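PDB 5DXI: trehalose-6-phosphate phosphatase from Candida albicans, which is a magnesium-binding phosphatase of the haloacid dehalogenase (HAD) superfamily, holding beryllium trifluoride beside the metal in this model. Local coordinates for residues 22-27 and 197-202; 63-68 and 92-97. All blocks are in the same frame, centred on the assembly; numbering follows the deposited sequence.

Contact 1: 22-27 and 197-202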
loop_
_atom_site.group_PDB
_atom_site.type_symbol
_atom_site.label_atom_id
_atom_site.label_comp_id
_atom_site.label_asym_id
_atom_site.label_seq_id
_atom_site.Cartn_x
_atom_site.Cartn_y
_atom_site.Cartn_z
ATOM N N ARG A 22 11.413 -4.381 17.796
ATOM C CA ARG A 22 11.130 -3.173 17.013
ATOM C C ARG A 22 10.305 -3.524 15.783
ATOM O O ARG A 22 10.829 -3.868 14.723
ATOM C CB ARG A 22 12.433 -2.478 16.620
ATOM C CG ARG A 22 13.231 -1.995 17.824
ATOM C CD ARG A 22 14.637 -1.585 17.447
ATOM N NE ARG A 22 15.403 -2.705 16.900
ATOM C CZ ARG A 22 16.040 -3.608 17.640
ATOM N NH1 ARG A 22 16.002 -3.534 18.965
ATOM N NH2 ARG A 22 16.706 -4.591 17.055
ATOM N N ARG A 23 8.997 -3.405 15.934
ATOM C CA ARG A 23 8.089 -3.904 14.933
ATOM C C ARG A 23 7.581 -2.781 14.046
ATOM O O ARG A 23 7.220 -1.708 14.536
ATOM C CB ARG A 23 6.945 -4.609 15.639
ATOM C CG ARG A 23 7.477 -5.574 16.706
ATOM C CD ARG A 23 6.404 -6.503 17.155
ATOM N NE ARG A 23 6.747 -7.312 18.324
ATOM C CZ ARG A 23 6.238 -7.131 19.539
ATOM N NH1 ARG A 23 5.383 -6.140 19.763
ATOM N NH2 ARG A 23 6.605 -7.931 20.534
ATOM N N LEU A 24 7.532 -3.033 12.745
ATOM C CA LEU A 24 7.017 -2.051 11.794
ATOM C C LEU A 24 5.948 -2.678 10.911
ATOM O O LEU A 24 6.219 -3.609 10.123
ATOM C CB LEU A 24 8.148 -1.488 10.933
ATOM C CG LEU A 24 7.800 -0.478 9.841
ATOM C CD1 LEU A 24 7.217 0.811 10.425
ATOM C CD2 LEU A 24 9.039 -0.179 9.003
ATOM N N PHE A 25 4.731 -2.169 11.048
ATOM C CA PHE A 25 3.603 -2.597 10.238
ATOM C C PHE A 25 3.366 -1.624 9.087
ATOM O O PHE A 25 3.263 -0.403 9.299
ATOM C CB PHE A 25 2.336 -2.710 11.104
ATOM C CG PHE A 25 2.423 -3.777 12.166
ATOM C CD1 PHE A 25 2.057 -5.086 11.885
ATOM C CD2 PHE A 25 2.910 -3.479 13.434
ATOM C CE1 PHE A 25 2.149 -6.074 12.859
ATOM C CE2 PHE A 25 3.009 -4.463 14.410
ATOM C CZ PHE A 25 2.622 -5.762 14.123
ATOM N N LEU A 26 3.251 -2.172 7.881
ATOM C CA LEU A 26 3.106 -1.386 6.662
ATOM C C LEU A 26 1.854 -1.826 5.925
ATOM O O LEU A 26 1.874 -2.763 5.104
ATOM C CB LEU A 26 4.338 -1.553 5.777
ATOM C CG LEU A 26 5.646 -1.274 6.512
ATOM C CD1 LEU A 26 6.832 -1.964 5.800
ATOM C CD2 LEU A 26 5.878 0.225 6.651
ATOM N N PHE A 27 0.754 -1.143 6.216
ATOM C CA PHE A 27 -0.552 -1.600 5.754
ATOM C C PHE A 27 -1.098 -0.797 4.605
ATOM O O PHE A 27 -1.325 0.408 4.724
ATOM C CB PHE A 27 -1.609 -1.547 6.867
ATOM C CG PHE A 27 -1.309 -2.410 8.048
ATOM C CD1 PHE A 27 -0.548 -3.576 7.910
ATOM C CD2 PHE A 27 -1.830 -2.090 9.299
ATOM C CE1 PHE A 27 -0.292 -4.384 9.007
ATOM C CE2 PHE A 27 -1.574 -2.893 10.399
ATOM C CZ PHE A 27 -0.802 -4.045 10.255
ATOM N N ARG A 197 11.917 4.553 3.252
ATOM C CA ARG A 197 12.099 5.639 4.210
ATOM C C ARG A 197 11.713 5.245 5.630
ATOM O O ARG A 197 12.199 5.842 6.597
ATOM C CB ARG A 197 11.299 6.868 3.786
ATOM C CG ARG A 197 11.921 7.604 2.610
ATOM C CD ARG A 197 10.983 8.692 2.134
ATOM N NE ARG A 197 11.474 9.355 0.930
ATOM C CZ ARG A 197 11.646 10.670 0.847
ATOM N NH1 ARG A 197 11.363 11.431 1.893
ATOM N NH2 ARG A 197 12.089 11.221 -0.272
ATOM N N LEU A 198 10.858 4.235 5.751
ATOM C CA LEU A 198 10.355 3.801 7.053
ATOM C C LEU A 198 11.178 2.676 7.639
ATOM O O LEU A 198 11.375 2.608 8.855
ATOM C CB LEU A 198 8.897 3.364 6.944
ATOM C CG LEU A 198 7.885 4.472 6.665
ATOM C CD1 LEU A 198 6.476 3.894 6.457
ATOM C CD2 LEU A 198 7.883 5.532 7.791
ATOM N N VAL A 199 11.643 1.784 6.769
ATOM C CA VAL A 199 12.414 0.627 7.193
ATOM C C VAL A 199 13.874 0.998 7.462
ATOM O O VAL A 199 14.428 0.668 8.512
ATOM C CB VAL A 199 12.351 -0.485 6.140
ATOM C CG1 VAL A 199 13.425 -1.541 6.383
ATOM C CG2 VAL A 199 10.960 -1.101 6.106
ATOM N N LEU A 200 14.495 1.687 6.514
ATOM C CA LEU A 200 15.895 2.068 6.678
ATOM C C LEU A 200 15.954 3.375 7.436
ATOM O O LEU A 200 16.310 4.412 6.876
ATOM C CB LEU A 200 16.593 2.195 5.328
ATOM C CG LEU A 200 16.615 0.912 4.497
ATOM C CD1 LEU A 200 17.278 1.186 3.163
ATOM C CD2 LEU A 200 17.317 -0.231 5.237
ATOM N N HIS A 201 15.616 3.306 8.717
ATOM C CA HIS A 201 15.368 4.495 9.528
ATOM C C HIS A 201 15.327 4.062 10.991
ATOM O O HIS A 201 14.840 2.975 11.299
ATOM C CB HIS A 201 14.043 5.155 9.113
ATOM C CG HIS A 201 13.893 6.578 9.560
ATOM N ND1 HIS A 201 14.583 7.618 8.973
ATOM C CD2 HIS A 201 13.103 7.138 10.508
ATOM C CE1 HIS A 201 14.243 8.753 9.557
ATOM N NE2 HIS A 201 13.341 8.491 10.489
ATOM N N PRO A 202 15.834 4.906 11.903
ATOM C CA PRO A 202 15.775 4.521 13.315
ATOM C C PRO A 202 14.341 4.298 13.795
ATOM O O PRO A 202 13.482 5.168 13.639
ATOM C CB PRO A 202 16.400 5.722 14.034
ATOM C CG PRO A 202 17.238 6.404 12.996
ATOM C CD PRO A 202 16.505 6.201 11.703
#
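In the Rossmann-like core of this HAD phosphatase, Leu24 and Leu26 of strand 23-27 meet Leu198 and Val199 in the last turn of helix 191-199, which covers one side of the central sheet. The methyl CD2 of Leu24 does most of the work. CG stands anti to the backbone N (chi1 178°), and from it a chi2 of 64° turns the branches so that Leu24 CD2 lies 3.6 Å from Val199 CG2. Leu24 CD2 also lies 3.6 Å from the carbonyl oxygen Leu198 O, a van der Waals approach. Two residues along the strand, Leu26 and Leu198 run antiparallel alongside each other, touching where Leu26 CD2 comes within 3.7 Å of Leu198 CD1. The other branch of Leu26, CD1, is a looser neighbour of Val199 CG2 at 4.2 Å. Val199 also packs on Leu244, Ile247 and Trp251 of helix 235-253, while the strand leads directly into the magnesium-binding Asp28. The helix ends here in an inverse gamma turn centred on Leu200. All four touching residues are buried, and between them the contact is apolar and shape-driven; a directional tie comes just beyond, where His203 NE2 is hydrogen-bonded to Arg23 O.

Contact 2: 63-68 and 92-97. With BEF (beryllium trifluoride ion), chain F.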
loop_
_atom_site.group_PDB
_atom_site.type_symbol
_atom_site.label_atom_id
_atom_site.label_comp_id
_atom_site.label_asym_id
_atom_site.label_seq_id
_atom_site.Cartn_x
_atom_site.Cartn_y
_atom_site.Cartn_z
ATOM N N GLN A 63 5.308 0.226 15.532
ATOM C CA GLN A 63 5.030 1.410 14.721
ATOM C C GLN A 63 4.153 0.989 13.544
ATOM O O GLN A 63 4.500 0.065 12.797
ATOM C CB GLN A 63 6.315 2.055 14.208
ATOM C CG GLN A 63 7.209 2.652 15.276
ATOM C CD GLN A 63 6.552 3.825 15.965
ATOM O OE1 GLN A 63 6.374 4.886 15.365
ATOM N NE2 GLN A 63 6.181 3.641 17.227
ATOM N N ILE A 64 3.014 1.645 13.380
ATOM C CA ILE A 64 2.086 1.246 12.330
ATOM C C ILE A 64 1.872 2.347 11.301
ATOM O O ILE A 64 1.595 3.497 11.654
ATOM C CB ILE A 64 0.725 0.852 12.909
ATOM C CG1 ILE A 64 0.884 -0.250 13.958
ATOM C CG2 ILE A 64 -0.221 0.418 11.793
ATOM C CD1 ILE A 64 -0.394 -0.474 14.761
ATOM N N TRP A 65 1.986 1.986 10.027
ATOM C CA TRP A 65 1.763 2.930 8.940
ATOM C C TRP A 65 0.699 2.429 7.970
ATOM O O TRP A 65 0.694 1.246 7.579
ATOM C CB TRP A 65 3.074 3.200 8.194
ATOM C CG TRP A 65 3.930 4.174 8.926
ATOM C CD1 TRP A 65 4.642 3.937 10.063
ATOM C CD2 TRP A 65 4.151 5.541 8.587
ATOM N NE1 TRP A 65 5.299 5.074 10.451
ATOM C CE2 TRP A 65 5.008 6.079 9.567
ATOM C CE3 TRP A 65 3.708 6.366 7.547
ATOM C CZ2 TRP A 65 5.443 7.404 9.536
ATOM C CZ3 TRP A 65 4.131 7.685 7.520
ATOM C CH2 TRP A 65 4.995 8.191 8.505
ATOM N N ILE A 66 -0.213 3.334 7.616
ATOM C CA ILE A 66 -1.186 3.101 6.562
ATOM C C ILE A 66 -0.678 3.779 5.293
ATOM O O ILE A 66 -0.521 4.999 5.255
ATOM C CB ILE A 66 -2.583 3.642 6.920
ATOM C CG1 ILE A 66 -2.966 3.263 8.367
ATOM C CG2 ILE A 66 -3.606 3.189 5.885
ATOM C CD1 ILE A 66 -2.940 1.770 8.655
ATOM N N ILE A 67 -0.389 2.975 4.275
ATOM C CA ILE A 67 0.200 3.448 3.032
ATOM C C ILE A 67 -0.754 3.164 1.882
ATOM O O ILE A 67 -0.925 2.011 1.471
ATOM C CB ILE A 67 1.583 2.762 2.791
ATOM C CG1 ILE A 67 2.468 2.966 4.023
ATOM C CG2 ILE A 67 2.240 3.284 1.527
ATOM C CD1 ILE A 67 3.737 2.171 4.025
ATOM N N SER A 68 -1.378 4.215 1.361
ATOM C CA SER A 68 -2.571 4.054 0.546
ATOM C C SER A 68 -2.534 4.883 -0.731
ATOM O O SER A 68 -1.759 5.828 -0.838
ATOM C CB SER A 68 -3.822 4.448 1.381
ATOM O OG SER A 68 -5.018 4.304 0.624
ATOM N N CYS A 92 2.977 10.000 -2.507
ATOM C CA CYS A 92 3.170 11.438 -2.679
ATOM C C CYS A 92 3.249 12.192 -1.357
ATOM O O CYS A 92 3.914 13.234 -1.274
ATOM C CB CYS A 92 2.057 12.026 -3.547
ATOM S SG CYS A 92 2.118 11.411 -5.257
ATOM N N PHE A 93 2.602 11.664 -0.318
ATOM C CA PHE A 93 2.529 12.369 0.970
ATOM C C PHE A 93 2.825 11.442 2.132
ATOM O O PHE A 93 2.501 10.267 2.066
ATOM C CB PHE A 93 1.140 13.000 1.187
ATOM C CG PHE A 93 0.751 14.003 0.141
ATOM C CD1 PHE A 93 0.132 13.601 -1.030
ATOM C CD2 PHE A 93 1.009 15.351 0.327
ATOM C CE1 PHE A 93 -0.216 14.528 -1.994
ATOM C CE2 PHE A 93 0.663 16.283 -0.634
ATOM C CZ PHE A 93 0.045 15.878 -1.790
ATOM N N MET A 94 3.435 11.976 3.189
ATOM C CA MET A 94 3.693 11.227 4.426
ATOM C C MET A 94 3.313 12.053 5.640
ATOM O O MET A 94 3.527 13.263 5.649
ATOM C CB MET A 94 5.170 10.848 4.564
ATOM C CG MET A 94 5.640 9.740 3.706
ATOM S SD MET A 94 7.384 9.377 4.037
ATOM C CE MET A 94 7.309 8.443 5.558
ATOM N N LYS A 95 2.796 11.411 6.680
ATOM C CA LYS A 95 2.603 12.133 7.930
ATOM C C LYS A 95 2.961 11.253 9.126
ATOM O O LYS A 95 2.299 10.245 9.402
ATOM C CB LYS A 95 1.166 12.672 8.055
ATOM C CG LYS A 95 1.013 13.613 9.269
ATOM C CD LYS A 95 -0.372 14.230 9.404
ATOM C CE LYS A 95 -1.369 13.223 9.933
ATOM N NZ LYS A 95 -2.516 13.875 10.635
ATOM N N ASP A 96 4.025 11.644 9.821
ATOM C CA ASP A 96 4.482 10.949 11.018
ATOM C C ASP A 96 3.415 10.921 12.102
ATOM O O ASP A 96 2.542 11.797 12.160
ATOM C CB ASP A 96 5.748 11.601 11.570
ATOM C CG ASP A 96 7.001 11.119 10.869
ATOM O OD1 ASP A 96 7.309 9.918 11.003
ATOM O OD2 ASP A 96 7.688 11.937 10.211
ATOM N N ILE A 97 3.510 9.921 12.973
ATOM C CA ILE A 97 2.547 9.735 14.050
ATOM C C ILE A 97 2.476 10.953 14.975
ATOM O O ILE A 97 1.390 11.387 15.382
ATOM C CB ILE A 97 2.883 8.468 14.854
ATOM C CG1 ILE A 97 2.737 7.246 13.942
ATOM C CG2 ILE A 97 1.960 8.335 16.051
ATOM C CD1 ILE A 97 3.068 5.898 14.590
HETATM BE BE BEF F . -4.205 0.600 -0.482
HETATM F F1 BEF F . -3.785 1.665 -1.830
HETATM F F2 BEF F . -5.685 0.151 -1.335
HETATM F F3 BEF F . -5.131 1.822 0.398
#
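Trp65 reaches from strand 62-67 to Met94, Lys95 and Asp96. From CB, a chi1 of -80° sets CG beside the backbone N and anti to the carbonyl carbon, and a chi2 of 74° turns the indole so that its six-membered ring points out to the second segment. There Trp65 CZ3 lies 3.8 Å from Met94 CE, the methyl at the end of a chain bent at chi3; the two side chains cross at about a right angle. At the tip, Trp65 CH2 meets the backbone carbonyl oxygen Lys95 O at 3.5 Å, approached obliquely. Next round the rim, Trp65 CZ2 has Asp96 OD1 at 3.5 Å, at the ring edge and in its plane, with the carboxylate turned 85° to the indole. An oxygen there probably gains some attraction from the positive rim of the ring, while Asp96 OD2 is hydrogen-bonded to Gln207 N. In the sheet of this HAD fold, strand 85-88 runs between 62-67 and 93-95, so the indole reaches across the width of that intervening strand; Cys92 and Phe93 form a classic beta bulge opposite Ala88. Further back toward the start of strand 62-67, the methyl Ile97 CD1 meets the amide oxygen Gln63 OE1 at 3.5 Å. At the other end, Ser68 is placed consistently with the motif II serine or threonine of HAD phosphatases. Ser68 OG donates to F3 of beryllium trifluoride, at a very short 2.5 Å whose exact length is doubtful; Ser68 OG is also hydrogen-bonded to Arg70 N and to O6 of a bound alpha-D-glucopyranose.

Overall arrangement
The centres of contacts 1 and 2 lie about 10 Å apart, and both use the same mixed sheet, where strands 23-27 and 62-67 are parallel neighbours. Along the chain contact 2 is nested inside contact 1: the order is 22-27, 63-68, 92-97, 197-202. The strands join through probable hydrogen bonds such as Phe27 N to Trp65 O, 2.8 Å. Helix 191-199 bridges the two as well, since Leu198 CD2 packs on Trp65 CE2 at 3.4 Å. Following strand 23-27 come Asp28 and Asp30, strand 62-67 leads to Ser68, and helix 191-199 starts with Lys191, so residues that bind magnesium (Asp28, Asp30) and residues that bind beryllium trifluoride (Ser68 and Lys191 among them) meet at one site.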